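Local coordinates for Glyoxalase/bleomycin resistance protein/dioxygenase (PDB 2RK9) that is of unproven function but, as a member of the glyoxalase/bleomycin resistance protein/dioxygenase superfamily, probably binds or converts a small ligand as a two-chain assembly, at residues 14-19 and 39-44; 18-23 and 29-34; 89-92 and 98-101; 120-125 and 130-135. The protein carries 1 engineered substitution. All coordinates share one frame; numbering follows the deposited sequence.

Interaction 1: 14-19 and 39-44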
loop_
_atom_site.group_PDB
_atom_site.type_symbol
_atom_site.label_atom_id
_atom_site.label_comp_id
_atom_site.label_asym_id
_atom_site.label_seq_id
_atom_site.Cartn_x
_atom_site.Cartn_y
_atom_site.Cartn_z
ATOM N N PHE B 14 -9.553 -12.098 -6.791
ATOM C CA PHE B 14 -10.049 -13.166 -7.656
ATOM C C PHE B 14 -11.568 -13.265 -7.534
ATOM O O PHE B 14 -12.270 -13.371 -8.535
ATOM C CB PHE B 14 -9.405 -14.503 -7.274
ATOM C CG PHE B 14 -7.924 -14.538 -7.488
ATOM C CD1 PHE B 14 -7.395 -14.658 -8.766
ATOM C CD2 PHE B 14 -7.055 -14.443 -6.411
ATOM C CE1 PHE B 14 -6.019 -14.680 -8.969
ATOM C CE2 PHE B 14 -5.673 -14.465 -6.603
ATOM C CZ PHE B 14 -5.158 -14.583 -7.880
ATOM N N ASP B 15 -12.061 -13.239 -6.300
ATOM C CA ASP B 15 -13.499 -13.287 -6.025
ATOM C C ASP B 15 -13.789 -12.145 -5.051
ATOM O O ASP B 15 -13.478 -12.237 -3.863
ATOM C CB ASP B 15 -13.882 -14.628 -5.392
ATOM C CG ASP B 15 -15.379 -14.769 -5.175
ATOM O OD1 ASP B 15 -16.011 -13.798 -4.708
ATOM O OD2 ASP B 15 -15.921 -15.853 -5.459
ATOM N N ILE B 16 -14.387 -11.071 -5.553
ATOM C CA ILE B 16 -14.664 -9.914 -4.714
ATOM C C ILE B 16 -15.510 -10.183 -3.473
ATOM O O ILE B 16 -15.314 -9.546 -2.440
ATOM C CB ILE B 16 -15.338 -8.780 -5.520
ATOM C CG1 ILE B 16 -15.394 -7.513 -4.666
ATOM C CG2 ILE B 16 -16.749 -9.182 -5.914
ATOM C CD1 ILE B 16 -14.032 -7.030 -4.211
ATOM N N ASN B 17 -16.455 -11.108 -3.567
ATOM C CA ASN B 17 -17.307 -11.423 -2.428
ATOM C C ASN B 17 -16.501 -12.103 -1.332
ATOM O O ASN B 17 -16.684 -11.824 -0.143
ATOM C CB ASN B 17 -18.470 -12.322 -2.872
ATOM C CG ASN B 17 -19.568 -11.544 -3.583
ATOM O OD1 ASN B 17 -20.349 -12.104 -4.357
ATOM N ND2 ASN B 17 -19.638 -10.246 -3.311
ATOM N N VAL B 18 -15.603 -12.993 -1.739
ATOM C CA VAL B 18 -14.758 -13.710 -0.795
ATOM C C VAL B 18 -13.810 -12.753 -0.073
ATOM O O VAL B 18 -13.648 -12.825 1.146
ATOM C CB VAL B 18 -13.931 -14.808 -1.515
ATOM C CG1 VAL B 18 -12.885 -15.397 -0.559
ATOM C CG2 VAL B 18 -14.863 -15.905 -2.021
ATOM N N SER B 19 -13.185 -11.857 -0.829
ATOM C CA SER B 19 -12.258 -10.900 -0.236
ATOM C C SER B 19 -12.968 -9.902 0.682
ATOM O O SER B 19 -12.468 -9.556 1.753
ATOM C CB SER B 19 -11.505 -10.159 -1.334
ATOM O OG SER B 19 -10.762 -11.081 -2.106
ATOM N N GLU B 39 -17.666 -4.115 -9.202
ATOM C CA GLU B 39 -17.020 -5.012 -8.246
ATOM C C GLU B 39 -16.005 -4.224 -7.427
ATOM O O GLU B 39 -14.923 -4.720 -7.107
ATOM C CB GLU B 39 -16.326 -6.169 -8.972
ATOM C CG GLU B 39 -17.283 -7.179 -9.599
ATOM C CD GLU B 39 -16.554 -8.293 -10.322
ATOM O OE1 GLU B 39 -15.752 -9.000 -9.674
ATOM O OE2 GLU B 39 -16.774 -8.462 -11.548
ATOM N N PHE B 40 -16.371 -2.992 -7.091
ATOM C CA PHE B 40 -15.509 -2.106 -6.320
ATOM C C PHE B 40 -16.047 -1.914 -4.905
ATOM O O PHE B 40 -17.245 -1.708 -4.707
ATOM C CB PHE B 40 -15.423 -0.749 -7.013
ATOM C CG PHE B 40 -14.644 0.284 -6.248
ATOM C CD1 PHE B 40 -13.258 0.332 -6.332
ATOM C CD2 PHE B 40 -15.300 1.215 -5.449
ATOM C CE1 PHE B 40 -12.541 1.297 -5.637
ATOM C CE2 PHE B 40 -14.589 2.185 -4.748
ATOM C CZ PHE B 40 -13.207 2.224 -4.842
ATOM N N VAL B 41 -15.149 -1.980 -3.928
ATOM C CA VAL B 41 -15.523 -1.811 -2.530
ATOM C C VAL B 41 -14.480 -0.939 -1.830
ATOM O O VAL B 41 -13.279 -1.125 -2.013
ATOM C CB VAL B 41 -15.590 -3.172 -1.803
ATOM C CG1 VAL B 41 -16.223 -2.996 -0.424
ATOM C CG2 VAL B 41 -16.372 -4.171 -2.641
ATOM N N TYR B 42 -14.947 0.026 -1.046
ATOM C CA TYR B 42 -14.043 0.905 -0.316
ATOM C C TYR B 42 -14.203 0.599 1.169
ATOM O O TYR B 42 -15.280 0.790 1.732
ATOM C CB TYR B 42 -14.390 2.369 -0.578
ATOM C CG TYR B 42 -13.303 3.320 -0.139
ATOM C CD1 TYR B 42 -12.394 3.830 -1.053
ATOM C CD2 TYR B 42 -13.176 3.691 1.197
ATOM C CE1 TYR B 42 -11.379 4.694 -0.655
ATOM C CE2 TYR B 42 -12.160 4.554 1.610
ATOM C CZ TYR B 42 -11.266 5.050 0.673
ATOM O OH TYR B 42 -10.256 5.893 1.060
ATOM N N LEU B 43 -13.142 0.105 1.802
ATOM C CA LEU B 43 -13.227 -0.226 3.221
ATOM C C LEU B 43 -12.289 0.586 4.104
ATOM O O LEU B 43 -11.396 1.285 3.624
ATOM C CB LEU B 43 -12.961 -1.717 3.437
ATOM C CG LEU B 43 -13.837 -2.665 2.610
ATOM C CD1 LEU B 43 -13.171 -2.918 1.274
ATOM C CD2 LEU B 43 -14.032 -3.979 3.353
ATOM N N THR B 44 -12.514 0.492 5.406
ATOM C CA THR B 44 -11.695 1.205 6.372
ATOM C C THR B 44 -11.684 0.435 7.683
ATOM O O THR B 44 -12.629 -0.288 8.006
ATOM C CB THR B 44 -12.241 2.632 6.634
ATOM O OG1 THR B 44 -11.332 3.361 7.472
ATOM C CG2 THR B 44 -13.591 2.560 7.312
HETATM O O HOH W 1 -14.750 -10.954 -8.421
#
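Ile16 rests on Glu39 and Val41, where the first turn of helix 16-26 packs on the start of strand 40-45. This is helix-on-sheet packing within a beta-alpha-beta-beta-beta motif, the chain order known from the glyoxalase superfamily. The tight part is the isoleucine. Ile16 CG1 lies 3.7 Å from the backbone oxygen Glu39 O, and Ile16 CD1, the methyl beyond it, packs on Val41 CG2 at 4.0 Å. CG1 stands opposite the Ile16 backbone N (chi1 -171°), which turns this longer branch to the strand. Ile16 CG2, the shorter branch, meets the carboxylate oxygen Glu39 OE1 at 3.9 Å. Leu52 of strand 48-53 also touches Ile16, and Gln20 of the helix touches Val41.

The other side is polar and more loosely packed. Glu39 is exposed, and its chain runs out extended beyond CG. No direct hydrogen bond joins the two segments. A water accepts the N-H of Ile16 at 2.9 Å. It also lies near Glu39 OE1, but so close that this second link is doubtful. Glu39 and Phe40 form a G1 bulge facing Arg35, just where the strand begins. Phe14 N and Ser19 OG are hydrogen-bonded to Asp126 of the second subunit, so the helix start also meets the dimer interface.

Asp15 is the N-cap of the helix. Its OD1 takes a weak bond from Asn17 N and a straighter one from Val18 N, at 3.1 Å and 160°, with Val18 N standing above the carboxylate plane.

Interaction 2: 18-23 and 29-34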
loop_
_atom_site.group_PDB
_atom_site.type_symbol
_atom_site.label_atom_id
_atom_site.label_comp_id
_atom_site.label_asym_id
_atom_site.label_seq_id
_atom_site.Cartn_x
_atom_site.Cartn_y
_atom_site.Cartn_z
ATOM N N VAL B 18 -15.603 -12.993 -1.739
ATOM C CA VAL B 18 -14.758 -13.710 -0.795
ATOM C C VAL B 18 -13.810 -12.753 -0.073
ATOM O O VAL B 18 -13.648 -12.825 1.146
ATOM C CB VAL B 18 -13.931 -14.808 -1.515
ATOM C CG1 VAL B 18 -12.885 -15.397 -0.559
ATOM C CG2 VAL B 18 -14.863 -15.905 -2.021
ATOM N N SER B 19 -13.185 -11.857 -0.829
ATOM C CA SER B 19 -12.258 -10.900 -0.236
ATOM C C SER B 19 -12.968 -9.902 0.682
ATOM O O SER B 19 -12.468 -9.556 1.753
ATOM C CB SER B 19 -11.505 -10.159 -1.334
ATOM O OG SER B 19 -10.762 -11.081 -2.106
ATOM N N GLN B 20 -14.134 -9.436 0.267
ATOM C CA GLN B 20 -14.864 -8.496 1.098
ATOM C C GLN B 20 -15.238 -9.147 2.425
ATOM O O GLN B 20 -15.081 -8.538 3.484
ATOM C CB GLN B 20 -16.130 -8.023 0.397
ATOM C CG GLN B 20 -16.906 -6.986 1.188
ATOM C CD GLN B 20 -18.178 -6.565 0.485
ATOM O OE1 GLN B 20 -18.180 -6.352 -0.729
ATOM N NE2 GLN B 20 -19.263 -6.435 1.239
ATOM N N SER B 21 -15.730 -10.383 2.365
ATOM C CA SER B 21 -16.135 -11.092 3.576
ATOM C C SER B 21 -14.956 -11.309 4.499
ATOM O O SER B 21 -15.097 -11.263 5.719
ATOM C CB SER B 21 -16.766 -12.440 3.225
ATOM O OG SER B 21 -17.922 -12.246 2.429
ATOM N N PHE B 22 -13.788 -11.548 3.916
ATOM C CA PHE B 22 -12.593 -11.771 4.715
ATOM C C PHE B 22 -12.252 -10.511 5.495
ATOM O O PHE B 22 -12.030 -10.553 6.700
ATOM C CB PHE B 22 -11.404 -12.130 3.829
ATOM C CG PHE B 22 -10.172 -12.461 4.605
ATOM C CD1 PHE B 22 -10.014 -13.724 5.167
ATOM C CD2 PHE B 22 -9.176 -11.508 4.795
ATOM C CE1 PHE B 22 -8.883 -14.032 5.910
ATOM C CE2 PHE B 22 -8.044 -11.810 5.538
ATOM C CZ PHE B 22 -7.895 -13.073 6.094
ATOM N N PHE B 23 -12.203 -9.384 4.795
ATOM C CA PHE B 23 -11.883 -8.122 5.443
ATOM C C PHE B 23 -12.917 -7.722 6.487
ATOM O O PHE B 23 -12.561 -7.266 7.569
ATOM C CB PHE B 23 -11.739 -7.008 4.407
ATOM C CG PHE B 23 -10.388 -6.959 3.769
ATOM C CD1 PHE B 23 -10.002 -7.923 2.847
ATOM C CD2 PHE B 23 -9.479 -5.978 4.136
ATOM C CE1 PHE B 23 -8.726 -7.914 2.298
ATOM C CE2 PHE B 23 -8.198 -5.956 3.595
ATOM C CZ PHE B 23 -7.820 -6.928 2.674
ATOM N N PHE B 29 -13.125 -4.956 9.147
ATOM C CA PHE B 29 -13.190 -3.712 8.392
ATOM C C PHE B 29 -14.654 -3.352 8.187
ATOM O O PHE B 29 -15.534 -4.196 8.353
ATOM C CB PHE B 29 -12.527 -3.860 7.017
ATOM C CG PHE B 29 -11.031 -3.787 7.047
ATOM C CD1 PHE B 29 -10.289 -4.675 7.816
ATOM C CD2 PHE B 29 -10.361 -2.838 6.286
ATOM C CE1 PHE B 29 -8.895 -4.617 7.826
ATOM C CE2 PHE B 29 -8.974 -2.769 6.286
ATOM C CZ PHE B 29 -8.238 -3.660 7.056
ATOM N N GLU B 30 -14.897 -2.096 7.832
ATOM C CA GLU B 30 -16.246 -1.603 7.572
ATOM C C GLU B 30 -16.299 -1.115 6.129
ATOM O O GLU B 30 -15.379 -0.446 5.665
ATOM C CB GLU B 30 -16.579 -0.431 8.494
ATOM C CG GLU B 30 -16.247 -0.660 9.953
ATOM C CD GLU B 30 -16.670 0.500 10.844
ATOM O OE1 GLU B 30 -16.157 1.637 10.670
ATOM O OE2 GLU B 30 -17.522 0.267 11.727
ATOM N N VAL B 31 -17.368 -1.460 5.420
ATOM C CA VAL B 31 -17.525 -1.007 4.045
ATOM C C VAL B 31 -17.989 0.444 4.164
ATOM O O VAL B 31 -18.987 0.711 4.825
ATOM C CB VAL B 31 -18.616 -1.804 3.289
ATOM C CG1 VAL B 31 -18.702 -1.337 1.851
ATOM C CG2 VAL B 31 -18.309 -3.277 3.337
ATOM N N LYS B 32 -17.253 1.370 3.559
ATOM C CA LYS B 32 -17.641 2.771 3.602
ATOM C C LYS B 32 -18.599 3.020 2.438
ATOM O O LYS B 32 -19.620 3.686 2.592
ATOM C CB LYS B 32 -16.419 3.685 3.494
ATOM C CG LYS B 32 -16.791 5.145 3.380
ATOM C CD LYS B 32 -15.591 6.061 3.483
ATOM C CE LYS B 32 -15.425 6.601 4.892
ATOM N NZ LYS B 32 -14.196 7.432 4.997
ATOM N N TYR B 33 -18.272 2.472 1.273
ATOM C CA TYR B 33 -19.144 2.601 0.110
ATOM C C TYR B 33 -18.709 1.627 -0.972
ATOM O O TYR B 33 -17.618 1.054 -0.894
ATOM C CB TYR B 33 -19.179 4.051 -0.415
ATOM C CG TYR B 33 -17.874 4.605 -0.942
ATOM C CD1 TYR B 33 -17.565 4.541 -2.301
ATOM C CD2 TYR B 33 -16.955 5.225 -0.088
ATOM C CE1 TYR B 33 -16.378 5.084 -2.800
ATOM C CE2 TYR B 33 -15.767 5.764 -0.582
ATOM C CZ TYR B 33 -15.489 5.691 -1.937
ATOM O OH TYR B 33 -14.319 6.222 -2.432
ATOM N N GLU B 34 -19.571 1.422 -1.968
ATOM C CA GLU B 34 -19.271 0.489 -3.054
ATOM C C GLU B 34 -19.739 0.992 -4.413
ATOM O O GLU B 34 -20.382 2.037 -4.540
ATOM C CB GLU B 34 -19.977 -0.859 -2.845
ATOM C CG GLU B 34 -20.057 -1.427 -1.450
ATOM C CD GLU B 34 -20.990 -2.637 -1.410
ATOM O OE1 GLU B 34 -21.471 -2.992 -0.319
ATOM O OE2 GLU B 34 -21.241 -3.238 -2.479
#
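Phe29 and Phe23 form a T-shaped pair where helix 16-26 turns back into strand 30-35, the link from the helix to the second strand of a beta-alpha-beta-beta-beta motif. The two side chains lie side by side and point the same way. Phe29 CB starts the contact, 3.5 Å from the carbonyl oxygen Phe23 O. Phe29 CG follows, set opposite its own carbonyl carbon (chi1 -79°). This brings the ring alongside Phe23. Phe29 CD1 is again 3.5 Å from Phe23 O. The middle of the ring then receives Phe23 CD2, which sits 3.7 Å above the Phe29 plane and over its centre. At the tip, Phe29 CZ meets Phe23 CE2 at 4.2 Å. The edge of Phe23 thus points into a face of Phe29, with planes at 79° and centroids 5.0 Å apart.

The backbone closes the same corner. Phe29 N donates to Phe23 O at 2.9 Å with an N-H...O angle of 167°. Phe23 O therefore takes a hydrogen bond and also packs against the side chain of its donor. Farther along the strand the contact thins. Gln20 extends across Val31 at about a right angle, and its NE2 lies 3.9 Å from Val31 CG2. Glu34 only borders the Gln20 amide. Lys32 and Tyr33 form a classic bulge opposite Tyr42.

Trp79 of the second subunit meets the Phe29 ring. Within the chain, strand 40-45 pairs with strand 30-35; its Leu43 touches Phe23 and its Val41 touches Val31. Leu52 of strand 48-53 touches Phe23, and its Val50 touches Phe29.

Interaction 3: 89-92 and 98-101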
loop_
_atom_site.group_PDB
_atom_site.type_symbol
_atom_site.label_atom_id
_atom_site.label_comp_id
_atom_site.label_asym_id
_atom_site.label_seq_id
_atom_site.Cartn_x
_atom_site.Cartn_y
_atom_site.Cartn_z
ATOM N N GLN B 89 5.724 16.619 -14.457
ATOM C CA GLN B 89 6.670 17.137 -15.429
ATOM C C GLN B 89 8.076 16.575 -15.209
ATOM O O GLN B 89 8.797 16.323 -16.176
ATOM C CB GLN B 89 6.659 18.675 -15.441
ATOM C CG GLN B 89 6.934 19.333 -14.127
ATOM C CD GLN B 89 7.022 20.846 -14.264
ATOM O OE1 GLN B 89 6.013 21.530 -14.488
ATOM N NE2 GLN B 89 8.239 21.377 -14.143
ATOM N N ARG B 90 8.453 16.324 -13.957
ATOM C CA ARG B 90 9.781 15.771 -13.685
ATOM C C ARG B 90 9.852 14.315 -14.132
ATOM O O ARG B 90 10.860 13.878 -14.688
ATOM C CB ARG B 90 10.134 15.878 -12.197
ATOM C CG ARG B 90 11.576 15.468 -11.909
ATOM C CD ARG B 90 12.007 15.716 -10.463
ATOM N NE ARG B 90 11.119 15.064 -9.510
ATOM C CZ ARG B 90 10.112 15.671 -8.889
ATOM N NH1 ARG B 90 9.863 16.957 -9.116
ATOM N NH2 ARG B 90 9.352 14.995 -8.036
ATOM N N VAL B 91 8.779 13.565 -13.891
ATOM C CA VAL B 91 8.732 12.159 -14.288
ATOM C C VAL B 91 8.787 12.049 -15.807
ATOM O O VAL B 91 9.499 11.209 -16.361
ATOM C CB VAL B 91 7.437 11.485 -13.783
ATOM C CG1 VAL B 91 7.339 10.058 -14.324
ATOM C CG2 VAL B 91 7.423 11.472 -12.272
ATOM N N ASN B 92 8.031 12.916 -16.470
ATOM C CA ASN B 92 7.959 12.944 -17.923
ATOM C C ASN B 92 9.314 13.319 -18.516
ATOM O O ASN B 92 9.662 12.883 -19.616
ATOM C CB ASN B 92 6.912 13.971 -18.343
ATOM C CG ASN B 92 6.214 13.613 -19.637
ATOM O OD1 ASN B 92 5.396 14.393 -20.127
ATOM N ND2 ASN B 92 6.516 12.440 -20.195
ATOM N N SER B 98 8.590 5.328 -17.842
ATOM C CA SER B 98 8.016 4.772 -16.620
ATOM C C SER B 98 6.555 5.169 -16.448
ATOM O O SER B 98 5.869 4.672 -15.557
ATOM C CB SER B 98 8.807 5.233 -15.393
ATOM O OG SER B 98 10.053 4.560 -15.298
ATOM N N ILE B 99 6.079 6.069 -17.300
ATOM C CA ILE B 99 4.697 6.507 -17.219
ATOM C C ILE B 99 3.771 5.419 -17.745
ATOM O O ILE B 99 3.920 4.953 -18.872
ATOM C CB ILE B 99 4.491 7.823 -17.994
ATOM C CG1 ILE B 99 5.363 8.912 -17.364
ATOM C CG2 ILE B 99 3.026 8.236 -17.943
ATOM C CD1 ILE B 99 5.323 10.245 -18.079
ATOM N N TYR B 100 2.824 5.023 -16.899
ATOM C CA TYR B 100 1.861 3.968 -17.188
ATOM C C TYR B 100 0.539 4.562 -17.663
ATOM O O TYR B 100 -0.151 3.993 -18.509
ATOM C CB TYR B 100 1.658 3.153 -15.911
ATOM C CG TYR B 100 0.684 2.012 -16.008
ATOM C CD1 TYR B 100 1.099 0.739 -16.392
ATOM C CD2 TYR B 100 -0.653 2.193 -15.654
ATOM C CE1 TYR B 100 0.198 -0.335 -16.412
ATOM C CE2 TYR B 100 -1.555 1.136 -15.671
ATOM C CZ TYR B 100 -1.124 -0.127 -16.049
ATOM O OH TYR B 100 -2.026 -1.167 -16.048
ATOM N N LEU B 101 0.178 5.699 -17.084
ATOM C CA LEU B 101 -1.043 6.406 -17.455
ATOM C C LEU B 101 -0.681 7.887 -17.440
ATOM O O LEU B 101 -0.164 8.386 -16.442
ATOM C CB LEU B 101 -2.161 6.139 -16.443
ATOM C CG LEU B 101 -3.496 6.819 -16.768
ATOM C CD1 LEU B 101 -4.192 6.083 -17.875
ATOM C CD2 LEU B 101 -4.383 6.822 -15.541
#
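Helix 84-94 runs back into strand 99-108 within a beta-alpha-beta-beta-beta motif of the glyoxalase fold, and its Val91 and Asn92 pack on Ile99, the first residue of the strand. The chain needs only a short link to reverse between them. Ile99 gives the largest share of the contact and reaches both helix residues with one branch. Its CG1 is set opposite the carbonyl carbon (chi1 -62°), and CD1 continues that branch in extended form (chi2 177°). Halfway out, Ile99 CG1 packs on Val91 CG1 at 3.8 Å. This is the apolar part, and the two side chains meet at a slant. At the end of the branch, Ile99 CD1 is close to the Asn92 amide. It lies 3.3 Å from Asn92 ND2 and 3.8 Å from Asn92 CG. The methyl group also touches the helix backbone, 3.8 Å from Asn92 CA. The amide nitrogen meets carbon here, so its contact is packing and not a bond. No hydrogen bond crosses between the segments.

After Ile99 the strand turns a corner. Tyr100 and Leu101 form a classic bulge, both facing the engineered Met121 of strand 115-123. That neighbouring strand also supplies Phe120, which touches Val91, and Val122, which touches Ser98. The second subunit meets the helix as well: its Val26 O accepts from Arg90 NE, and its Leu27 packs on Val91. Strand 99-108 is an outermost strand of the sheet within this chain, and Phe22 of the second subunit packs on Ser98 just before it.

Interaction 4: 120-125 and 130-135. Engineered in segment 120-125: Met121 (natural residue Ile).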
loop_
_atom_site.group_PDB
_atom_site.type_symbol
_atom_site.label_atom_id
_atom_site.label_comp_id
_atom_site.label_asym_id
_atom_site.label_seq_id
_atom_site.Cartn_x
_atom_site.Cartn_y
_atom_site.Cartn_z
ATOM N N PHE B 120 -2.032 10.436 -12.478
ATOM C CA PHE B 120 -1.221 9.781 -13.483
ATOM C C PHE B 120 -0.640 8.559 -12.791
ATOM O O PHE B 120 -0.613 8.493 -11.564
ATOM C CB PHE B 120 -0.130 10.710 -14.049
ATOM C CG PHE B 120 1.074 10.890 -13.172
ATOM C CD1 PHE B 120 2.172 10.042 -13.292
ATOM C CD2 PHE B 120 1.150 11.958 -12.284
ATOM C CE1 PHE B 120 3.331 10.257 -12.543
ATOM C CE2 PHE B 120 2.299 12.183 -11.531
ATOM C CZ PHE B 120 3.393 11.331 -11.663
HETATM N N MSE B 121 -0.233 7.569 -13.569
HETATM C CA MSE B 121 0.331 6.370 -12.975
HETATM C C MSE B 121 1.741 6.132 -13.452
HETATM O O MSE B 121 2.075 6.403 -14.603
HETATM C CB MSE B 121 -0.516 5.144 -13.309
HETATM C CG MSE B 121 -1.857 5.097 -12.599
HETATM SE SE MSE B 121 -2.887 3.567 -13.124
HETATM C CE MSE B 121 -1.851 2.208 -12.226
ATOM N N VAL B 122 2.569 5.615 -12.556
ATOM C CA VAL B 122 3.950 5.326 -12.898
ATOM C C VAL B 122 4.343 3.975 -12.342
ATOM O O VAL B 122 3.822 3.537 -11.324
ATOM C CB VAL B 122 4.915 6.401 -12.333
ATOM C CG1 VAL B 122 4.938 6.352 -10.820
ATOM C CG2 VAL B 122 6.309 6.195 -12.892
ATOM N N GLN B 123 5.254 3.310 -13.034
ATOM C CA GLN B 123 5.740 2.022 -12.585
ATOM C C GLN B 123 7.178 2.227 -12.156
ATOM O O GLN B 123 7.975 2.797 -12.900
ATOM C CB GLN B 123 5.688 0.996 -13.716
ATOM C CG GLN B 123 6.292 -0.339 -13.317
ATOM C CD GLN B 123 6.229 -1.354 -14.424
ATOM O OE1 GLN B 123 6.732 -1.121 -15.518
ATOM N NE2 GLN B 123 5.605 -2.490 -14.150
ATOM N N THR B 124 7.502 1.772 -10.952
ATOM C CA THR B 124 8.855 1.898 -10.435
ATOM C C THR B 124 9.698 0.800 -11.085
ATOM O O THR B 124 9.159 -0.126 -11.693
ATOM C CB THR B 124 8.879 1.732 -8.912
ATOM O OG1 THR B 124 8.670 0.356 -8.571
ATOM C CG2 THR B 124 7.779 2.581 -8.277
ATOM N N PRO B 125 11.032 0.885 -10.962
ATOM C CA PRO B 125 11.910 -0.128 -11.564
ATOM C C PRO B 125 11.570 -1.573 -11.202
ATOM O O PRO B 125 11.749 -2.486 -12.013
ATOM C CB PRO B 125 13.298 0.279 -11.064
ATOM C CG PRO B 125 13.174 1.791 -10.914
ATOM C CD PRO B 125 11.814 1.920 -10.262
ATOM N N PHE B 130 2.081 3.028 -9.032
ATOM C CA PHE B 130 1.633 4.123 -8.181
ATOM C C PHE B 130 0.703 5.026 -8.979
ATOM O O PHE B 130 1.025 5.428 -10.099
ATOM C CB PHE B 130 2.827 4.962 -7.706
ATOM C CG PHE B 130 3.579 4.370 -6.542
ATOM C CD1 PHE B 130 3.529 4.975 -5.291
ATOM C CD2 PHE B 130 4.353 3.229 -6.702
ATOM C CE1 PHE B 130 4.241 4.450 -4.212
ATOM C CE2 PHE B 130 5.063 2.697 -5.638
ATOM C CZ PHE B 130 5.012 3.308 -4.386
ATOM N N ARG B 131 -0.452 5.336 -8.407
ATOM C CA ARG B 131 -1.392 6.235 -9.058
ATOM C C ARG B 131 -1.397 7.492 -8.201
ATOM O O ARG B 131 -2.050 7.538 -7.158
ATOM C CB ARG B 131 -2.799 5.637 -9.096
ATOM C CG ARG B 131 -3.807 6.507 -9.833
ATOM C CD ARG B 131 -5.202 6.339 -9.260
ATOM N NE ARG B 131 -5.672 4.951 -9.256
ATOM C CZ ARG B 131 -6.298 4.369 -10.275
ATOM N NH1 ARG B 131 -6.528 5.049 -11.390
ATOM N NH2 ARG B 131 -6.720 3.114 -10.170
ATOM N N PHE B 132 -0.642 8.500 -8.622
ATOM C CA PHE B 132 -0.573 9.750 -7.874
ATOM C C PHE B 132 -1.825 10.562 -8.162
ATOM O O PHE B 132 -2.242 10.681 -9.314
ATOM C CB PHE B 132 0.696 10.514 -8.261
ATOM C CG PHE B 132 1.956 9.858 -7.772
ATOM C CD1 PHE B 132 2.243 9.818 -6.413
ATOM C CD2 PHE B 132 2.829 9.235 -8.662
ATOM C CE1 PHE B 132 3.378 9.167 -5.943
ATOM C CE2 PHE B 132 3.968 8.580 -8.198
ATOM C CZ PHE B 132 4.239 8.544 -6.837
ATOM N N CYS B 133 -2.424 11.107 -7.107
ATOM C CA CYS B 133 -3.658 11.872 -7.241
ATOM C C CYS B 133 -3.630 13.184 -6.480
ATOM O O CYS B 133 -3.068 13.270 -5.385
ATOM C CB CYS B 133 -4.847 11.072 -6.700
ATOM S SG CYS B 133 -5.064 9.407 -7.324
ATOM N N GLN B 134 -4.266 14.197 -7.057
ATOM C CA GLN B 134 -4.379 15.494 -6.407
ATOM C C GLN B 134 -5.825 15.953 -6.565
ATOM O O GLN B 134 -6.326 16.051 -7.680
ATOM C CB GLN B 134 -3.474 16.536 -7.057
ATOM C CG GLN B 134 -3.437 17.836 -6.261
ATOM C CD GLN B 134 -3.026 19.024 -7.097
ATOM O OE1 GLN B 134 -2.031 18.978 -7.817
ATOM N NE2 GLN B 134 -3.793 20.106 -7.003
ATOM N N ASP B 135 -6.494 16.229 -5.455
ATOM C CA ASP B 135 -7.869 16.695 -5.513
ATOM C C ASP B 135 -7.904 18.173 -5.866
ATOM O O ASP B 135 -6.901 18.878 -5.734
ATOM C CB ASP B 135 -8.559 16.489 -4.167
ATOM C CG ASP B 135 -8.772 15.036 -3.843
ATOM O OD1 ASP B 135 -7.771 14.308 -3.692
ATOM O OD2 ASP B 135 -9.940 14.615 -3.745
#
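Phe130 O is approached by two groups of the facing strand. Val122 N donates to Phe130 O at 2.9 Å, and Met121 CA makes a CH...O contact with the same oxygen at 3.1 Å. Phe130 N returns a bond to Val122 O at 2.9 Å. Phe120 and Phe132 pair through a second set of two backbone bonds. Strands 115-123 and 129-135 thus form an antiparallel beta hairpin, with Met121 and Arg131 as the non-hydrogen-bonded pair between.

One face of the hairpin is aromatic. Phe120 and Phe132 lie side by side at an oblique 42°, and Phe120 CZ is 3.7 Å from Phe132 CD2. Val122 CG1 comes to the edge of the Phe132 ring, 3.6 Å from its CE2. Val122 CG1 gets there from the position between its own backbone N and carbonyl carbon (chi1 67°). Helix 84-94 covers Phe120 and Phe132, and Phe22 of the second subunit packs on Val122.

Met121, an engineered residue present as selenomethionine, lies on the opposite face. Its SE sits over one face of the Arg131 guanidinium, 4.3 Å above the plane and toward the rim. Arg131 NH2 forms a salt bridge with Glu10.

Overall arrangement
All four contacts reach one mixed sheet. Interactions 1 and 2 share helix 16-26 and use adjacent strands, 40-45 and 30-35, with centres 6 Å apart. Interactions 3 and 4 are also neighbours, their centres 8 Å apart, and strands 99-108 and 115-123 pair between them. The two groups lie on opposite sides of the chain's centre. Interaction 4 is buried and relies on strand hydrogen bonds and aromatic rings. The others are partly buried helix-to-strand contacts. Interactions 1 and 3 have no hydrogen bond across and rest mainly on an isoleucine; interaction 2 adds a backbone bond and a ring pair. All touch the second subunit.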